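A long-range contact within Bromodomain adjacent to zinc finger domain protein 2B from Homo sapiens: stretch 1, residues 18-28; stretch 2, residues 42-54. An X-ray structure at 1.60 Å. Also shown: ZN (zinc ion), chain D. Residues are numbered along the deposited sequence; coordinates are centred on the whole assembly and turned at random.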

ATOM      1  N   GLU A  18       1.788   5.808   8.917  1.00 27.42           N
ATOM      2  CA  GLU A  18       1.786   6.278   7.556  1.00 26.28           C
ATOM      3  C   GLU A  18       3.066   6.003   6.780  1.00 21.97           C
ATOM      4  O   GLU A  18       2.987   5.705   5.598  1.00 24.76           O
ATOM      5  N   GLU A  19       4.227   6.039   7.432  1.00 24.67           N
ATOM      6  CA  GLU A  19       5.504   5.772   6.748  1.00 26.79           C
ATOM      7  C   GLU A  19       5.547   4.341   6.204  1.00 26.44           C
ATOM      8  O   GLU A  19       6.213   4.048   5.200  1.00 27.26           O
ATOM      9  N   LEU A  20       4.800   3.453   6.868  1.00 25.43           N
ATOM     10  CA  LEU A  20       4.776   2.036   6.527  1.00 20.09           C
ATOM     11  C   LEU A  20       3.521   1.652   5.723  1.00 17.66           C
ATOM     12  O   LEU A  20       3.391   0.493   5.287  1.00 18.81           O
ATOM     13  N   LEU A  21       2.617   2.603   5.549  1.00 18.11           N
ATOM     14  CA  LEU A  21       1.417   2.364   4.791  1.00 18.77           C
ATOM     15  C   LEU A  21       1.713   2.700   3.327  1.00 19.81           C
ATOM     16  O   LEU A  21       1.685   3.864   2.876  1.00 21.28           O
ATOM     17  N   LEU A  22       2.031   1.650   2.597  1.00 17.52           N
ATOM     18  CA  LEU A  22       2.407   1.759   1.167  1.00 15.64           C
ATOM     19  C   LEU A  22       1.247   2.068   0.236  1.00 17.06           C
ATOM     20  O   LEU A  22       0.263   1.309   0.235  1.00 21.98           O
ATOM     21  N   LEU A  23       1.365   3.155  -0.515  1.00 20.81           N
ATOM     22  CA  LEU A  23       0.289   3.629  -1.364  1.00 21.86           C
ATOM     23  C   LEU A  23       0.686   3.338  -2.774  1.00 18.16           C
ATOM     24  O   LEU A  23       1.769   3.777  -3.248  1.00 23.16           O
ATOM     25  N   CYS A  24      -0.192   2.629  -3.467  1.00 20.13           N
ATOM     26  CA  CYS A  24       0.073   2.159  -4.819  1.00 19.54           C
ATOM     27  C   CYS A  24      -0.093   3.289  -5.830  1.00 23.20           C
ATOM     28  O   CYS A  24      -1.149   3.909  -5.876  1.00 25.70           O
ATOM     29  N   ASP A  25       0.930   3.485  -6.657  1.00 20.11           N
ATOM     30  CA  ASP A  25       0.874   4.557  -7.666  1.00 30.43           C
ATOM     31  C   ASP A  25      -0.086   4.187  -8.775  1.00 32.29           C
ATOM     32  O   ASP A  25      -0.586   5.073  -9.492  1.00 31.55           O
ATOM     33  N   GLY A  26      -0.322   2.888  -8.942  1.00 27.29           N
ATOM     34  CA  GLY A  26      -1.233   2.386  -9.965  1.00 30.60           C
ATOM     35  C   GLY A  26      -2.691   2.589  -9.651  1.00 42.95           C
ATOM     36  O   GLY A  26      -3.420   3.222 -10.428  1.00 43.60           O
ATOM     37  N   CYS A  27      -3.120   2.040  -8.520  1.00 26.04           N
ATOM     38  CA  CYS A  27      -4.525   1.968  -8.132  1.00 26.07           C
ATOM     39  C   CYS A  27      -4.924   2.758  -6.895  1.00 28.82           C
ATOM     40  O   CYS A  27      -6.113   2.755  -6.519  1.00 34.77           O
ATOM     41  N   ASP A  28      -3.959   3.419  -6.268  1.00 25.63           N
ATOM     42  CA  ASP A  28      -4.162   4.233  -5.068  1.00 29.18           C
ATOM     43  C   ASP A  28      -4.666   3.479  -3.833  1.00 38.84           C
ATOM     44  O   ASP A  28      -5.137   4.126  -2.889  1.00 39.74           O
ATOM     45  N   THR A  42      11.669  -4.084   3.547  1.00 22.31           N
ATOM     46  CA  THR A  42      12.342  -2.877   3.034  1.00 24.97           C
ATOM     47  C   THR A  42      11.301  -1.801   2.756  1.00 22.32           C
ATOM     48  O   THR A  42      10.347  -2.049   1.994  1.00 25.70           O
ATOM     49  N   ILE A  43      11.463  -0.604   3.304  1.00 25.85           N
ATOM     50  CA  ILE A  43      10.597   0.508   2.930  1.00 24.78           C
ATOM     51  C   ILE A  43      11.056   1.019   1.562  1.00 25.60           C
ATOM     52  O   ILE A  43      12.252   1.380   1.377  1.00 24.73           O
ATOM     53  N   PRO A  44      10.139   1.022   0.579  1.00 19.17           N
ATOM     54  CA  PRO A  44      10.490   1.462  -0.732  1.00 20.57           C
ATOM     55  C   PRO A  44      11.036   2.889  -0.733  1.00 24.14           C
ATOM     56  O   PRO A  44      10.455   3.795  -0.094  1.00 23.15           O
ATOM     57  N   ASP A  45      12.161   3.062  -1.421  1.00 22.03           N
ATOM     58  CA  ASP A  45      12.805   4.371  -1.500  1.00 21.95           C
ATOM     59  C   ASP A  45      12.127   5.343  -2.441  1.00 25.75           C
ATOM     60  O   ASP A  45      12.283   6.590  -2.317  1.00 24.17           O
ATOM     61  N   GLY A  46      11.368   4.785  -3.385  1.00 24.76           N
ATOM     62  CA  GLY A  46      10.640   5.570  -4.382  1.00 22.77           C
ATOM     63  C   GLY A  46       9.156   5.296  -4.401  1.00 18.58           C
ATOM     64  O   GLY A  46       8.508   5.281  -3.356  1.00 22.34           O
ATOM     65  N   ASP A  47       8.627   5.021  -5.584  1.00 24.81           N
ATOM     66  CA  ASP A  47       7.184   4.747  -5.710  1.00 21.36           C
ATOM     67  C   ASP A  47       6.929   3.292  -5.440  1.00 20.47           C
ATOM     68  O   ASP A  47       7.839   2.456  -5.497  1.00 20.59           O
ATOM     69  N   TRP A  48       5.673   3.025  -5.115  1.00 23.29           N
ATOM     70  CA  TRP A  48       5.206   1.647  -4.873  1.00 17.63           C
ATOM     71  C   TRP A  48       4.127   1.227  -5.886  1.00 18.41           C
ATOM     72  O   TRP A  48       3.286   2.035  -6.215  1.00 22.37           O
ATOM     73  N   PHE A  49       4.236  -0.001  -6.405  1.00 19.69           N
ATOM     74  CA  PHE A  49       3.157  -0.639  -7.169  1.00 19.43           C
ATOM     75  C   PHE A  49       2.829  -1.937  -6.473  1.00 21.28           C
ATOM     76  O   PHE A  49       3.751  -2.764  -6.176  1.00 21.64           O
ATOM     77  N   CYS A  50       1.538  -2.108  -6.214  1.00 18.05           N
ATOM     78  CA  CYS A  50       1.075  -3.202  -5.358  1.00 21.09           C
ATOM     79  C   CYS A  50       1.096  -4.511  -6.145  1.00 21.86           C
ATOM     80  O   CYS A  50       1.199  -4.560  -7.365  1.00 20.56           O
ATOM     81  N   PRO A  51       1.009  -5.637  -5.424  1.00 21.71           N
ATOM     82  CA  PRO A  51       1.165  -6.885  -6.134  1.00 19.76           C
ATOM     83  C   PRO A  51       0.053  -7.140  -7.177  1.00 20.39           C
ATOM     84  O   PRO A  51       0.272  -7.817  -8.162  1.00 19.42           O
ATOM     85  N   ALA A  52      -1.140  -6.618  -6.917  1.00 21.22           N
ATOM     86  CA  ALA A  52      -2.253  -6.818  -7.872  1.00 22.70           C
ATOM     87  C   ALA A  52      -1.942  -6.085  -9.168  1.00 21.62           C
ATOM     88  O   ALA A  52      -2.118  -6.621 -10.258  1.00 20.93           O
ATOM     89  N   CYS A  53      -1.416  -4.861  -9.037  1.00 20.47           N
ATOM     90  CA  CYS A  53      -1.056  -4.094 -10.235  1.00 18.81           C
ATOM     91  C   CYS A  53       0.100  -4.691 -11.003  1.00 22.49           C
ATOM     92  O   CYS A  53       0.053  -4.764 -12.197  1.00 22.84           O
ATOM     93  N   ILE A  54       1.104  -5.217 -10.312  1.00 21.99           N
ATOM     94  CA  ILE A  54       2.206  -5.890 -10.969  1.00 20.09           C
ATOM     95  C   ILE A  54       1.762  -7.156 -11.703  1.00 25.22           C
ATOM     96  O   ILE A  54       2.114  -7.369 -12.859  1.00 26.10           O
TER

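Two stretches, one with a short strand and one running into a helix, bury 621 Å² between them, both sides summed, and are held by a metal at one end and a small apolar patch at the other. Cys24 (t), Cys27 (p), Cys50 (p) and Cys53 (m) place their SG atoms 2.3 to 2.4 Å from ZN, two thiolates from each stretch. Cys24 SG also accepts from Cys50 N at 3.2 Å, so the zinc knuckle is tied across the gap. Space beside it is tight: an ideal CB on Gly26 would lie 2.9 Å from Cys53 SG, a clash, and the bare glycine leaves that room to the sulfur.

Next along, Asp25 N donates to Trp48 O at 2.8 Å, while Asp25 CB rests 3.5 Å from CE1 of Phe49 (m). Leu22 (m, t) is the central bump. It points toward stretch 2, its CB over one face of the Trp48 indole (chi1 t), 3.6 Å from Trp48 CD1, and its CD2 reaches Pro44 CD at 3.7 Å. Farther out, Leu20 CD2 meets Ile43 CD1 at 3.4 Å.

Water fills the polar hollows. One donates to Leu23 O and Asp25 OD2 and accepts from Trp48 N; another donates to both Asp25 OD1 and Asp47 OD2, bridging two acids whose OD2 and OD1, respectively, approach to 3.3 Å without bonding.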

ATOM      1  CB  GLU A  18       1.389   7.765   7.529  1.00 34.52           C
ATOM      2  CG  GLU A  18      -0.114   7.941   7.735  1.00 57.72           C
ATOM      3  CD  GLU A  18      -0.475   9.083   8.664  1.00 84.03           C
ATOM      4  OE1 GLU A  18      -0.034  10.223   8.405  1.00 91.41           O
ATOM      5  OE2 GLU A  18      -1.214   8.833   9.644  1.00 56.23           O
ATOM      6  CB  GLU A  19       6.681   5.992   7.712  1.00 34.69           C
ATOM      7  CG  GLU A  19       8.039   5.578   7.158  1.00 38.32           C
ATOM      8  CD  GLU A  19       9.192   6.276   7.879  1.00 34.12           C
ATOM      9  OE1 GLU A  19       9.299   7.503   7.686  1.00 44.62           O
ATOM     10  OE2 GLU A  19       9.935   5.603   8.622  1.00 56.79           O
ATOM     11  CB  LEU A  20       4.846   1.178   7.795  1.00 20.82           C
ATOM     12  CG  LEU A  20       6.127   1.392   8.640  1.00 23.84           C
ATOM     13  CD1 LEU A  20       6.017   0.571   9.922  1.00 24.74           C
ATOM     14  CD2 LEU A  20       7.409   1.077   7.882  1.00 26.06           C
ATOM     15  CB  LEU A  21       0.260   3.174   5.400  1.00 21.09           C
ATOM     16  CG  LEU A  21      -1.070   3.112   4.688  1.00 26.41           C
ATOM     17  CD1 LEU A  21      -1.568   1.696   4.661  1.00 26.68           C
ATOM     18  CD2 LEU A  21      -2.074   4.002   5.429  1.00 29.74           C
ATOM     19  CB  LEU A  22       3.131   0.476   0.725  1.00 15.82           C
ATOM     20  CG  LEU A  22       4.279   0.010   1.605  1.00 17.20           C
ATOM     21  CD1 LEU A  22       4.892  -1.167   0.891  1.00 18.08           C
ATOM     22  CD2 LEU A  22       5.311   1.091   1.937  1.00 18.07           C
ATOM     23  CB  LEU A  23       0.049   5.135  -1.179  1.00 28.93           C
ATOM     24  CG  LEU A  23       0.055   5.627   0.270  1.00 55.56           C
ATOM     25  CD1 LEU A  23      -0.011   7.153   0.360  1.00 58.49           C
ATOM     26  CD2 LEU A  23      -1.086   4.966   1.033  1.00 61.62           C
ATOM     27  CB  CYS A  24      -0.798   0.985  -5.238  1.00 20.39           C
ATOM     28  SG  CYS A  24      -0.417   0.377  -6.916  1.00 20.58           S
ATOM     29  CB  ASP A  25       2.245   4.793  -8.272  1.00 25.33           C
ATOM     30  CG  ASP A  25       2.885   6.023  -7.754  1.00 59.97           C
ATOM     31  OD1 ASP A  25       2.725   7.074  -8.407  1.00 72.21           O
ATOM     32  OD2 ASP A  25       3.517   5.935  -6.690  1.00 65.72           O
ATOM     33  CB  CYS A  27      -4.927   0.520  -7.874  1.00 27.66           C
ATOM     34  SG  CYS A  27      -4.107  -0.237  -6.430  1.00 23.95           S
ATOM     35  CB  ASP A  28      -5.105   5.423  -5.365  1.00 49.74           C
ATOM     36  CG  ASP A  28      -4.644   6.255  -6.542  1.00 51.13           C
ATOM     37  OD1 ASP A  28      -3.435   6.585  -6.615  1.00 42.09           O
ATOM     38  OD2 ASP A  28      -5.498   6.596  -7.387  1.00 95.29           O
ATOM     39  CB  THR A  42      13.073  -3.150   1.691  1.00 32.39           C
ATOM     40  OG1 THR A  42      14.046  -4.194   1.851  1.00 36.46           O
ATOM     41  CG2 THR A  42      13.771  -1.897   1.182  1.00 36.45           C
ATOM     42  CB  ILE A  43      10.602   1.630   3.979  1.00 30.40           C
ATOM     43  CG1 ILE A  43      10.107   1.093   5.341  1.00 37.77           C
ATOM     44  CG2 ILE A  43       9.713   2.785   3.558  1.00 29.89           C
ATOM     45  CD1 ILE A  43      10.403   2.005   6.514  1.00 40.26           C
ATOM     46  CB  PRO A  44       9.172   1.385  -1.511  1.00 21.18           C
ATOM     47  CG  PRO A  44       8.354   0.336  -0.829  1.00 23.66           C
ATOM     48  CD  PRO A  44       8.751   0.458   0.621  1.00 22.45           C
ATOM     49  CB  ASP A  45      14.250   4.115  -1.962  1.00 23.81           C
ATOM     50  CG  ASP A  45      15.132   5.282  -1.852  1.00 30.87           C
ATOM     51  OD1 ASP A  45      15.266   5.824  -0.724  1.00 29.51           O
ATOM     52  OD2 ASP A  45      15.751   5.620  -2.900  1.00 29.02           O
ATOM     53  CB  ASP A  47       6.767   5.040  -7.099  1.00 20.81           C
ATOM     54  CG  ASP A  47       6.930   6.509  -7.423  1.00 24.78           C
ATOM     55  OD1 ASP A  47       6.455   7.381  -6.615  1.00 20.55           O
ATOM     56  OD2 ASP A  47       7.508   6.729  -8.490  1.00 30.48           O
ATOM     57  CB  TRP A  48       4.653   1.588  -3.465  1.00 20.74           C
ATOM     58  CG  TRP A  48       4.125   0.261  -3.096  1.00 18.85           C
ATOM     59  CD1 TRP A  48       2.822  -0.036  -2.815  1.00 23.70           C
ATOM     60  CD2 TRP A  48       4.853  -0.955  -2.990  1.00 18.53           C
ATOM     61  NE1 TRP A  48       2.705  -1.359  -2.524  1.00 21.44           N
ATOM     62  CE2 TRP A  48       3.931  -1.956  -2.627  1.00 18.69           C
ATOM     63  CE3 TRP A  48       6.176  -1.303  -3.176  1.00 19.83           C
ATOM     64  CZ2 TRP A  48       4.298  -3.267  -2.414  1.00 18.69           C
ATOM     65  CZ3 TRP A  48       6.552  -2.613  -2.932  1.00 21.61           C
ATOM     66  CH2 TRP A  48       5.601  -3.593  -2.618  1.00 19.07           C
ATOM     67  CB  PHE A  49       3.633  -0.863  -8.612  1.00 23.13           C
ATOM     68  CG  PHE A  49       3.776   0.421  -9.380  1.00 24.60           C
ATOM     69  CD1 PHE A  49       2.656   1.012  -9.947  1.00 27.85           C
ATOM     70  CD2 PHE A  49       5.018   1.056  -9.475  1.00 29.72           C
ATOM     71  CE1 PHE A  49       2.772   2.235 -10.608  1.00 33.14           C
ATOM     72  CE2 PHE A  49       5.131   2.274 -10.140  1.00 26.74           C
ATOM     73  CZ  PHE A  49       4.018   2.844 -10.701  1.00 27.17           C
ATOM     74  CB  CYS A  50      -0.326  -2.956  -4.797  1.00 20.65           C
ATOM     75  SG  CYS A  50      -1.634  -3.186  -6.011  1.00 20.32           S
ATOM     76  CB  PRO A  51       1.115  -7.919  -4.978  1.00 24.17           C
ATOM     77  CG  PRO A  51       1.564  -7.188  -3.783  1.00 24.36           C
ATOM     78  CD  PRO A  51       1.022  -5.802  -3.959  1.00 22.09           C
ATOM     79  CB  ALA A  52      -3.564  -6.335  -7.286  1.00 22.52           C
ATOM     80  CB  CYS A  53      -0.772  -2.644  -9.887  1.00 20.06           C
ATOM     81  SG  CYS A  53      -2.245  -1.655  -9.481  1.00 23.08           S
ATOM     82  CB  ILE A  54       3.309  -6.177  -9.913  1.00 19.95           C
ATOM     83  CG1 ILE A  54       3.899  -4.869  -9.356  1.00 26.86           C
ATOM     84  CG2 ILE A  54       4.422  -7.003 -10.528  1.00 23.51           C
ATOM     85  CD1 ILE A  54       4.583  -3.969 -10.379  1.00 24.99           C
TER
HETATM   86 ZN    ZN D2002      -2.119  -1.199  -7.189  1.00 21.94          ZN
HETATM   87  O   HOH W   1      -0.512  -0.563  -1.924  1.00 29.87           O
HETATM   88  O   HOH W   2       3.984   5.310  -4.115  1.00 28.21           O
HETATM   89  O   HOH W   3       5.485   8.405  -9.631  1.00 31.62           O